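Long-range contacts in coenzyme F420-dependent N(5),N(10)-methenyltetrahydromethanopterin reductase-related protein (PDB 6HUZ), which binds the iron-guanylylpyridinol cofactor and, as a bacterial paralog of [Fe]-hydrogenase, uses tetrahydrofolate derivatives as substrates: residues G94-T102 against T118-L128; Q244-Y253 against P313-P321. All coordinates share one frame; numbering follows the deposited sequence.

Interaction 1. Residues G94-T102 against T118-L128. With FE9 (iron-guanylyl pyridinol cofactor), chain B.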
loop_
_atom_site.group_PDB
_atom_site.type_symbol
_atom_site.label_atom_id
_atom_site.label_comp_id
_atom_site.label_asym_id
_atom_site.label_seq_id
_atom_site.Cartn_x
_atom_site.Cartn_y
_atom_site.Cartn_z
ATOM N N GLY A 94 15.279 -17.690 15.238
ATOM C CA GLY A 94 15.957 -18.959 15.002
ATOM C C GLY A 94 15.356 -20.268 15.471
ATOM O O GLY A 94 15.906 -21.310 15.130
ATOM N N VAL A 95 14.247 -20.264 16.224
ATOM C CA VAL A 95 13.662 -21.527 16.704
ATOM C C VAL A 95 13.110 -22.389 15.531
ATOM O O VAL A 95 13.365 -23.593 15.497
ATOM C CB VAL A 95 12.581 -21.286 17.784
ATOM C CG1 VAL A 95 12.000 -22.607 18.265
ATOM C CG2 VAL A 95 13.142 -20.485 18.961
ATOM N N THR A 96 12.356 -21.757 14.591
ATOM C CA THR A 96 11.779 -22.434 13.429
ATOM C C THR A 96 12.893 -22.973 12.525
ATOM O O THR A 96 12.821 -24.118 12.084
ATOM C CB THR A 96 10.823 -21.493 12.688
ATOM O OG1 THR A 96 9.788 -21.090 13.592
ATOM C CG2 THR A 96 10.192 -22.146 11.465
ATOM N N PHE A 97 13.932 -22.164 12.269
ATOM C CA PHE A 97 15.067 -22.588 11.439
ATOM C C PHE A 97 15.746 -23.802 12.041
ATOM O O PHE A 97 16.071 -24.758 11.340
ATOM C CB PHE A 97 16.114 -21.448 11.346
ATOM C CG PHE A 97 15.732 -20.238 10.525
ATOM C CD1 PHE A 97 14.928 -20.362 9.404
ATOM C CD2 PHE A 97 16.234 -18.983 10.834
ATOM C CE1 PHE A 97 14.602 -19.254 8.633
ATOM C CE2 PHE A 97 15.913 -17.879 10.055
ATOM C CZ PHE A 97 15.092 -18.020 8.960
ATOM N N LYS A 98 15.981 -23.760 13.346
ATOM C CA LYS A 98 16.637 -24.853 14.035
ATOM C C LYS A 98 15.869 -26.160 13.853
ATOM O O LYS A 98 16.448 -27.157 13.425
ATOM C CB LYS A 98 16.786 -24.509 15.527
ATOM C CG LYS A 98 17.677 -25.472 16.307
ATOM C CD LYS A 98 17.050 -25.894 17.640
ATOM C CE LYS A 98 16.088 -27.047 17.475
ATOM N NZ LYS A 98 15.253 -27.267 18.683
ATOM N N ILE A 99 14.564 -26.152 14.170
ATOM C CA ILE A 99 13.726 -27.351 14.061
ATOM C C ILE A 99 13.729 -27.890 12.636
ATOM O O ILE A 99 13.938 -29.088 12.436
ATOM C CB ILE A 99 12.276 -27.058 14.557
ATOM C CG1 ILE A 99 12.263 -26.682 16.050
ATOM C CG2 ILE A 99 11.360 -28.254 14.322
ATOM C CD1 ILE A 99 11.176 -25.751 16.436
ATOM N N ALA A 100 13.485 -27.012 11.639
ATOM C CA ALA A 100 13.453 -27.426 10.235
ATOM C C ALA A 100 14.778 -28.052 9.774
ATOM O O ALA A 100 14.781 -29.047 9.055
ATOM C CB ALA A 100 13.117 -26.233 9.366
ATOM N N GLU A 101 15.901 -27.479 10.191
ATOM C CA GLU A 101 17.205 -27.993 9.790
ATOM C C GLU A 101 17.496 -29.335 10.452
ATOM O O GLU A 101 18.120 -30.206 9.851
ATOM C CB GLU A 101 18.276 -26.973 10.192
ATOM C CG GLU A 101 19.623 -27.140 9.511
ATOM C CD GLU A 101 20.466 -25.874 9.539
ATOM O OE1 GLU A 101 21.393 -25.764 8.703
ATOM O OE2 GLU A 101 20.198 -24.991 10.388
ATOM N N THR A 102 17.046 -29.493 11.697
ATOM C CA THR A 102 17.270 -30.713 12.481
ATOM C C THR A 102 16.449 -31.900 11.975
ATOM O O THR A 102 16.973 -33.009 11.933
ATOM C CB THR A 102 16.991 -30.391 13.959
ATOM O OG1 THR A 102 17.858 -29.333 14.369
ATOM C CG2 THR A 102 17.181 -31.577 14.874
ATOM N N THR A 118 3.958 -17.814 11.820
ATOM C CA THR A 118 5.232 -17.327 12.358
ATOM C C THR A 118 6.456 -17.375 11.438
ATOM O O THR A 118 7.541 -16.979 11.879
ATOM C CB THR A 118 5.557 -18.136 13.632
ATOM O OG1 THR A 118 5.581 -19.529 13.286
ATOM C CG2 THR A 118 4.535 -17.883 14.749
ATOM N N MET A 119 6.336 -17.870 10.210
ATOM C CA MET A 119 7.507 -17.937 9.340
ATOM C C MET A 119 7.102 -17.983 7.899
ATOM O O MET A 119 6.277 -18.822 7.550
ATOM C CB MET A 119 8.312 -19.212 9.675
ATOM C CG MET A 119 9.507 -19.464 8.756
ATOM S SD MET A 119 10.565 -18.005 8.589
ATOM C CE MET A 119 11.425 -18.083 10.144
ATOM N N SER A 120 7.668 -17.093 7.043
ATOM C CA SER A 120 7.343 -17.146 5.625
ATOM C C SER A 120 7.953 -18.433 5.055
ATOM O O SER A 120 9.108 -18.757 5.368
ATOM C CB SER A 120 7.934 -15.949 4.894
ATOM O OG SER A 120 8.083 -16.253 3.519
ATOM N N ILE A 121 7.190 -19.169 4.230
ATOM C CA ILE A 121 7.707 -20.404 3.647
ATOM C C ILE A 121 8.873 -20.111 2.707
ATOM O O ILE A 121 9.783 -20.957 2.584
ATOM C CB ILE A 121 6.602 -21.259 2.946
ATOM C CG1 ILE A 121 7.129 -22.688 2.648
ATOM C CG2 ILE A 121 6.100 -20.611 1.635
ATOM C CD1 ILE A 121 7.658 -23.592 3.882
ATOM N N LEU A 122 8.846 -18.929 2.049
ATOM C CA LEU A 122 9.893 -18.527 1.118
ATOM C C LEU A 122 11.172 -18.235 1.867
ATOM O O LEU A 122 12.241 -18.617 1.395
ATOM C CB LEU A 122 9.462 -17.323 0.253
ATOM C CG LEU A 122 8.175 -17.560 -0.574
ATOM C CD1 LEU A 122 7.932 -16.394 -1.564
ATOM C CD2 LEU A 122 8.245 -18.894 -1.355
ATOM N N VAL A 123 11.075 -17.600 3.036
ATOM C CA VAL A 123 12.262 -17.327 3.852
ATOM C C VAL A 123 12.838 -18.656 4.308
ATOM O O VAL A 123 14.039 -18.886 4.163
ATOM C CB VAL A 123 11.935 -16.415 5.056
ATOM C CG1 VAL A 123 13.119 -16.320 6.022
ATOM C CG2 VAL A 123 11.533 -15.041 4.580
ATOM N N LEU A 124 11.998 -19.559 4.850
ATOM C CA LEU A 124 12.487 -20.852 5.298
ATOM C C LEU A 124 13.108 -21.672 4.175
ATOM O O LEU A 124 14.176 -22.253 4.362
ATOM C CB LEU A 124 11.374 -21.675 5.961
ATOM C CG LEU A 124 11.819 -23.061 6.473
ATOM C CD1 LEU A 124 12.870 -22.932 7.536
ATOM C CD2 LEU A 124 10.631 -23.867 6.988
ATOM N N ASN A 125 12.442 -21.737 3.021
ATOM C CA ASN A 125 12.951 -22.508 1.877
ATOM C C ASN A 125 14.342 -21.992 1.432
ATOM O O ASN A 125 15.239 -22.789 1.121
ATOM C CB ASN A 125 11.946 -22.420 0.728
ATOM C CG ASN A 125 12.469 -23.055 -0.533
ATOM O OD1 ASN A 125 12.918 -22.389 -1.447
ATOM N ND2 ASN A 125 12.436 -24.356 -0.593
ATOM N N SER A 126 14.509 -20.657 1.414
ATOM C CA SER A 126 15.766 -20.006 1.028
ATOM C C SER A 126 16.859 -20.358 2.042
ATOM O O SER A 126 17.960 -20.755 1.664
ATOM C CB SER A 126 15.571 -18.491 0.932
ATOM O OG SER A 126 16.732 -17.811 0.477
ATOM N N TYR A 127 16.552 -20.226 3.325
ATOM C CA TYR A 127 17.506 -20.535 4.390
ATOM C C TYR A 127 18.020 -21.983 4.306
ATOM O O TYR A 127 19.189 -22.253 4.601
ATOM C CB TYR A 127 16.820 -20.364 5.757
ATOM C CG TYR A 127 17.704 -20.767 6.917
ATOM C CD1 TYR A 127 18.716 -19.928 7.371
ATOM C CD2 TYR A 127 17.552 -21.996 7.538
ATOM C CE1 TYR A 127 19.537 -20.295 8.430
ATOM C CE2 TYR A 127 18.365 -22.374 8.602
ATOM C CZ TYR A 127 19.360 -21.521 9.042
ATOM O OH TYR A 127 20.171 -21.880 10.088
ATOM N N LEU A 128 17.154 -22.923 3.919
ATOM C CA LEU A 128 17.566 -24.324 3.866
ATOM C C LEU A 128 18.253 -24.805 2.581
ATOM O O LEU A 128 18.538 -25.985 2.492
ATOM C CB LEU A 128 16.343 -25.204 4.169
ATOM C CG LEU A 128 15.773 -25.060 5.583
ATOM C CD1 LEU A 128 14.470 -25.808 5.708
ATOM C CD2 LEU A 128 16.765 -25.556 6.642
HETATM O O2 FE9 B . -0.476 -16.538 17.356
HETATM FE FE FE9 B . -1.005 -17.766 14.422
HETATM C C1F FE9 B . -2.319 -18.668 15.324
HETATM O O1F FE9 B . -3.132 -19.230 15.878
HETATM C C2F FE9 B . -2.174 -17.550 13.023
HETATM O O2F FE9 B . -2.892 -17.453 12.156
HETATM C C8 FE9 B . -0.215 -19.316 13.645
HETATM O O18 FE9 B . -0.649 -19.842 12.636
HETATM C C7 FE9 B . 1.017 -19.898 14.318
HETATM C C6 FE9 B . 1.140 -19.184 15.634
HETATM N N1 FE9 B . 0.244 -18.130 15.882
HETATM C C5 FE9 B . 2.149 -19.606 16.618
HETATM C C5M FE9 B . 3.105 -20.713 16.275
HETATM C C4 FE9 B . 2.218 -18.884 17.899
HETATM C C3 FE9 B . 1.271 -17.763 18.153
HETATM C C3M FE9 B . 1.268 -16.992 19.448
HETATM C C2 FE9 B . 0.260 -17.420 17.084
HETATM O O3P FE9 B . 3.214 -19.240 18.757
HETATM P P1 FE9 B . 2.985 -20.163 20.062
HETATM O O1P FE9 B . 1.578 -20.144 20.430
HETATM O O2P FE9 B . 3.797 -19.463 21.273
HETATM O "O5'" FE9 B . 3.503 -21.617 19.666
HETATM C "C5'" FE9 B . 4.879 -21.922 19.503
HETATM C "C4'" FE9 B . 5.083 -23.309 20.101
HETATM O "O4'" FE9 B . 6.402 -23.761 19.817
HETATM C "C1'" FE9 B . 6.833 -24.555 20.915
HETATM C "C2'" FE9 B . 6.300 -23.810 22.121
HETATM O "O2'" FE9 B . 6.218 -24.604 23.313
HETATM C "C3'" FE9 B . 4.941 -23.333 21.622
HETATM O "O3'" FE9 B . 3.877 -24.216 21.982
HETATM N N9A FE9 B . 8.294 -24.743 20.849
HETATM C C4A FE9 B . 8.825 -25.764 20.218
HETATM N N3A FE9 B . 8.295 -26.843 19.598
HETATM C C2A FE9 B . 9.127 -27.775 19.088
HETATM N N2A FE9 B . 8.556 -28.816 18.442
HETATM N N1A FE9 B . 10.469 -27.706 19.173
HETATM C C6A FE9 B . 11.100 -26.709 19.818
HETATM O O6A FE9 B . 12.339 -26.650 19.873
HETATM C C5A FE9 B . 10.279 -25.633 20.379
HETATM N N7A FE9 B . 10.498 -24.493 21.052
HETATM C C8A FE9 B . 9.280 -23.960 21.329
HETATM O O HOH W 1 9.267 -18.451 13.292
HETATM O O HOH W 2 -1.162 -15.607 15.028
#

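Interaction 2. Residues Q244-Y253 against P313-P321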
loop_
_atom_site.group_PDB
_atom_site.type_symbol
_atom_site.label_atom_id
_atom_site.label_comp_id
_atom_site.label_asym_id
_atom_site.label_seq_id
_atom_site.Cartn_x
_atom_site.Cartn_y
_atom_site.Cartn_z
ATOM N N GLN A 244 2.234 2.211 -2.687
ATOM C CA GLN A 244 3.701 2.101 -2.755
ATOM C C GLN A 244 4.286 3.191 -1.846
ATOM O O GLN A 244 5.210 2.933 -1.099
ATOM C CB GLN A 244 4.189 2.359 -4.187
ATOM C CG GLN A 244 5.686 2.191 -4.427
ATOM C CD GLN A 244 6.207 0.829 -4.037
ATOM O OE1 GLN A 244 6.143 -0.142 -4.805
ATOM N NE2 GLN A 244 6.732 0.725 -2.836
ATOM N N VAL A 245 3.756 4.426 -1.933
ATOM C CA VAL A 245 4.266 5.524 -1.112
ATOM C C VAL A 245 4.149 5.232 0.387
ATOM O O VAL A 245 5.124 5.417 1.125
ATOM C CB VAL A 245 3.601 6.863 -1.498
ATOM C CG1 VAL A 245 3.821 7.930 -0.432
ATOM C CG2 VAL A 245 4.126 7.337 -2.847
ATOM N N ILE A 246 2.969 4.806 0.847
ATOM C CA ILE A 246 2.794 4.513 2.271
ATOM C C ILE A 246 3.746 3.404 2.663
ATOM O O ILE A 246 4.428 3.542 3.651
ATOM C CB ILE A 246 1.334 4.126 2.644
ATOM C CG1 ILE A 246 0.394 5.365 2.431
ATOM C CG2 ILE A 246 1.270 3.626 4.116
ATOM C CD1 ILE A 246 -1.073 4.975 2.437
ATOM N N SER A 247 3.789 2.312 1.900
ATOM C CA SER A 247 4.685 1.171 2.209
ATOM C C SER A 247 6.167 1.642 2.305
ATOM O O SER A 247 6.868 1.279 3.250
ATOM C CB SER A 247 4.582 0.110 1.104
ATOM O OG SER A 247 5.317 -1.032 1.518
ATOM N N SER A 248 6.637 2.450 1.317
ATOM C CA SER A 248 8.023 2.940 1.293
ATOM C C SER A 248 8.343 3.781 2.533
ATOM O O SER A 248 9.437 3.673 3.108
ATOM C CB SER A 248 8.283 3.809 0.045
ATOM O OG SER A 248 8.121 3.003 -1.121
ATOM N N LEU A 249 7.380 4.621 2.939
ATOM C CA LEU A 249 7.555 5.505 4.096
ATOM C C LEU A 249 7.674 4.720 5.400
ATOM O O LEU A 249 8.557 5.031 6.221
ATOM C CB LEU A 249 6.421 6.537 4.159
ATOM C CG LEU A 249 6.518 7.646 3.125
ATOM C CD1 LEU A 249 5.177 8.411 3.013
ATOM C CD2 LEU A 249 7.685 8.585 3.415
ATOM N N VAL A 250 6.812 3.735 5.598
ATOM C CA VAL A 250 6.853 2.868 6.798
ATOM C C VAL A 250 8.175 2.062 6.775
ATOM O O VAL A 250 8.861 2.001 7.783
ATOM C CB VAL A 250 5.622 1.921 6.903
ATOM C CG1 VAL A 250 5.804 0.920 8.064
ATOM C CG2 VAL A 250 4.332 2.720 7.076
ATOM N N THR A 251 8.541 1.463 5.635
ATOM C CA THR A 251 9.790 0.678 5.567
ATOM C C THR A 251 11.023 1.475 5.870
ATOM O O THR A 251 11.913 1.041 6.609
ATOM C CB THR A 251 9.962 0.065 4.165
ATOM O OG1 THR A 251 8.926 -0.874 3.975
ATOM C CG2 THR A 251 11.336 -0.628 3.954
ATOM N N LYS A 252 11.126 2.627 5.263
ATOM C CA LYS A 252 12.305 3.424 5.458
ATOM C C LYS A 252 12.297 4.273 6.717
ATOM O O LYS A 252 13.330 4.384 7.381
ATOM C CB LYS A 252 12.440 4.351 4.235
ATOM C CG LYS A 252 13.622 5.287 4.239
ATOM C CD LYS A 252 14.903 4.594 3.912
ATOM C CE LYS A 252 15.941 5.591 3.453
ATOM N NZ LYS A 252 17.166 4.891 2.997
ATOM N N TYR A 253 11.184 4.911 7.020
ATOM C CA TYR A 253 11.142 5.855 8.145
ATOM C C TYR A 253 10.240 5.497 9.298
ATOM O O TYR A 253 10.146 6.275 10.236
ATOM C CB TYR A 253 10.768 7.278 7.617
ATOM C CG TYR A 253 11.554 7.763 6.413
ATOM C CD1 TYR A 253 12.877 8.181 6.539
ATOM C CD2 TYR A 253 10.950 7.888 5.168
ATOM C CE1 TYR A 253 13.584 8.686 5.442
ATOM C CE2 TYR A 253 11.654 8.350 4.066
ATOM C CZ TYR A 253 12.971 8.751 4.204
ATOM O OH TYR A 253 13.636 9.191 3.081
ATOM N N PRO A 313 17.493 10.934 1.535
ATOM C CA PRO A 313 16.402 10.921 0.553
ATOM C C PRO A 313 16.103 9.552 -0.032
ATOM O O PRO A 313 16.929 8.647 0.031
ATOM C CB PRO A 313 16.914 11.870 -0.535
ATOM C CG PRO A 313 18.368 11.776 -0.463
ATOM C CD PRO A 313 18.711 11.550 0.977
ATOM N N THR A 314 14.915 9.409 -0.615
ATOM C CA THR A 314 14.499 8.179 -1.270
ATOM C C THR A 314 13.373 8.472 -2.230
ATOM O O THR A 314 12.787 9.563 -2.213
ATOM C CB THR A 314 14.084 7.081 -0.275
ATOM O OG1 THR A 314 13.984 5.841 -0.997
ATOM C CG2 THR A 314 12.757 7.384 0.420
ATOM N N TYR A 315 13.088 7.489 -3.058
ATOM C CA TYR A 315 12.048 7.504 -4.065
ATOM C C TYR A 315 10.888 6.673 -3.524
ATOM O O TYR A 315 10.801 5.465 -3.814
ATOM C CB TYR A 315 12.552 6.840 -5.334
ATOM C CG TYR A 315 13.510 7.693 -6.127
ATOM C CD1 TYR A 315 13.048 8.585 -7.079
ATOM C CD2 TYR A 315 14.878 7.611 -5.919
ATOM C CE1 TYR A 315 13.923 9.368 -7.817
ATOM C CE2 TYR A 315 15.765 8.390 -6.649
ATOM C CZ TYR A 315 15.285 9.262 -7.607
ATOM O OH TYR A 315 16.146 10.054 -8.328
ATOM N N THR A 316 9.998 7.304 -2.746
ATOM C CA THR A 316 8.886 6.552 -2.154
ATOM C C THR A 316 7.922 5.901 -3.131
ATOM O O THR A 316 7.328 4.900 -2.781
ATOM C CB THR A 316 8.104 7.453 -1.191
ATOM O OG1 THR A 316 7.511 8.500 -1.931
ATOM C CG2 THR A 316 8.980 8.042 -0.100
ATOM N N SER A 317 7.746 6.453 -4.318
ATOM C CA SER A 317 6.801 5.942 -5.330
ATOM C C SER A 317 7.431 4.989 -6.332
ATOM O O SER A 317 6.744 4.537 -7.261
ATOM C CB SER A 317 6.196 7.137 -6.106
ATOM O OG SER A 317 7.134 7.778 -6.969
ATOM N N ALA A 318 8.713 4.683 -6.198
ATOM C CA ALA A 318 9.314 3.782 -7.177
ATOM C C ALA A 318 8.584 2.408 -7.168
ATOM O O ALA A 318 8.513 1.746 -6.127
ATOM C CB ALA A 318 10.804 3.612 -6.898
ATOM N N PRO A 319 8.001 1.991 -8.312
ATOM C CA PRO A 319 7.262 0.720 -8.351
ATOM C C PRO A 319 8.136 -0.520 -8.227
ATOM O O PRO A 319 8.886 -0.864 -9.138
ATOM C CB PRO A 319 6.517 0.777 -9.701
ATOM C CG PRO A 319 6.680 2.159 -10.193
ATOM C CD PRO A 319 7.963 2.659 -9.627
ATOM N N SER A 320 8.023 -1.210 -7.095
ATOM C CA SER A 320 8.805 -2.430 -6.850
ATOM C C SER A 320 8.896 -3.389 -8.028
ATOM O O SER A 320 10.005 -3.741 -8.420
ATOM C CB SER A 320 8.284 -3.182 -5.631
ATOM O OG SER A 320 8.782 -2.587 -4.447
ATOM N N PRO A 321 7.782 -3.858 -8.633
ATOM C CA PRO A 321 7.920 -4.812 -9.762
ATOM C C PRO A 321 8.804 -4.326 -10.910
ATOM O O PRO A 321 9.481 -5.166 -11.527
ATOM C CB PRO A 321 6.472 -5.118 -10.181
ATOM C CG PRO A 321 5.637 -4.120 -9.522
ATOM C CD PRO A 321 6.365 -3.599 -8.317
#

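Interaction 1. Residues G94-T102 against T118-L128
T96 slides its methyl CG2 past M119, coming within 3.9 Å of M119 CG, while its hydroxyl, hydrogen-bonded to T89, also meets a water that donates to T118 O. The next residue, F97, carries most of the packing. With CG turned away from its carbonyl carbon (chi1 -71°), its ring lies over one face of Y127 in an offset stack, centroids 4.1 Å apart and planes 17° apart. V123 CG1 and L124 CD1 meet the ring's edge, and M119 CE makes an off-centre CH-pi contact 3.7 Å from F97 CE1, with SD oblique to the ring, a Met-aromatic contact. On the cofactor side, K98 NZ makes a weak hydrogen bond to O6A of the guanine, and I99 CD1 packs against the same base. A100 CB rests against both L124 CD1 and L128 CD1. At the outer end E101, extended beyond CG, accepts from Y127 OH at OE2 (3.1 Å), on the syn side but tilted out of the carboxylate plane; this bond probably helps hold the tyrosine in the stack. The two helices, crossing at -52°, follow neighbouring parallel strands 84-87 and 112-115 of a Rossmann-like domain, and V95, K98, I99 and T118 line its iron-guanylylpyridinol pocket.

Interaction 2. Residues Q244-Y253 against P313-P321
The amide oxygen of Q244 receives the backbone N-H of S320, an almost straight bond of 3.1 Å between S320 N and Q244 OE1 whose donor sits well above the amide plane. CG, anti to the backbone N (chi1 -176°), lies 3.3 Å from A318 O, and the bend at chi2 turns the amide toward S320; it also meets Q244 of the second subunit. Shortening Q244 to an alanine is likely to leave S320 N without this acceptor and open a gap beside the S317-A318 backbone. S248 OG lies 2.6 Å from T316 O and 2.9 Å from Q244 O, its single proton within reach of both acceptors. T316 turns its methyl CG2 onto L249 CD2 at 3.8 Å; its OG1, whose polar partner is E197 of the second subunit, lies beside V245 CG2. T314 CG2 comes 3.3 Å from Y253 OH, a hydroxyl bonded to E312 O. K252 reaches past T314 to E312 and E325 of the second subunit. The type I turn from Y315 to A318 packs along helix 232-262 and leads into helix 320-331, at a dimer interface where, in the conformer described, S320 OG and A318 O bond reciprocally between subunits.

The two contacts occupy separate parts of the chain, with centres 28 Å apart and no element in common. Interaction 1 joins two helices of the Rossmann-like domain and is partly buried: aliphatic side chains fill its inner part, an aromatic stack and a carboxylate-hydroxyl bond lie toward the outside, and its other flank borders the cofactor. Interaction 2 is the more thoroughly buried, yet it depends more on polar groups, because an irregular segment running alongside a helix presents backbone carbonyls and N-H groups to side chains. Their surroundings differ as well: the second subunit adjoins 244-253 and 313-321, whereas no other protein chain touches 94-102 or 118-128.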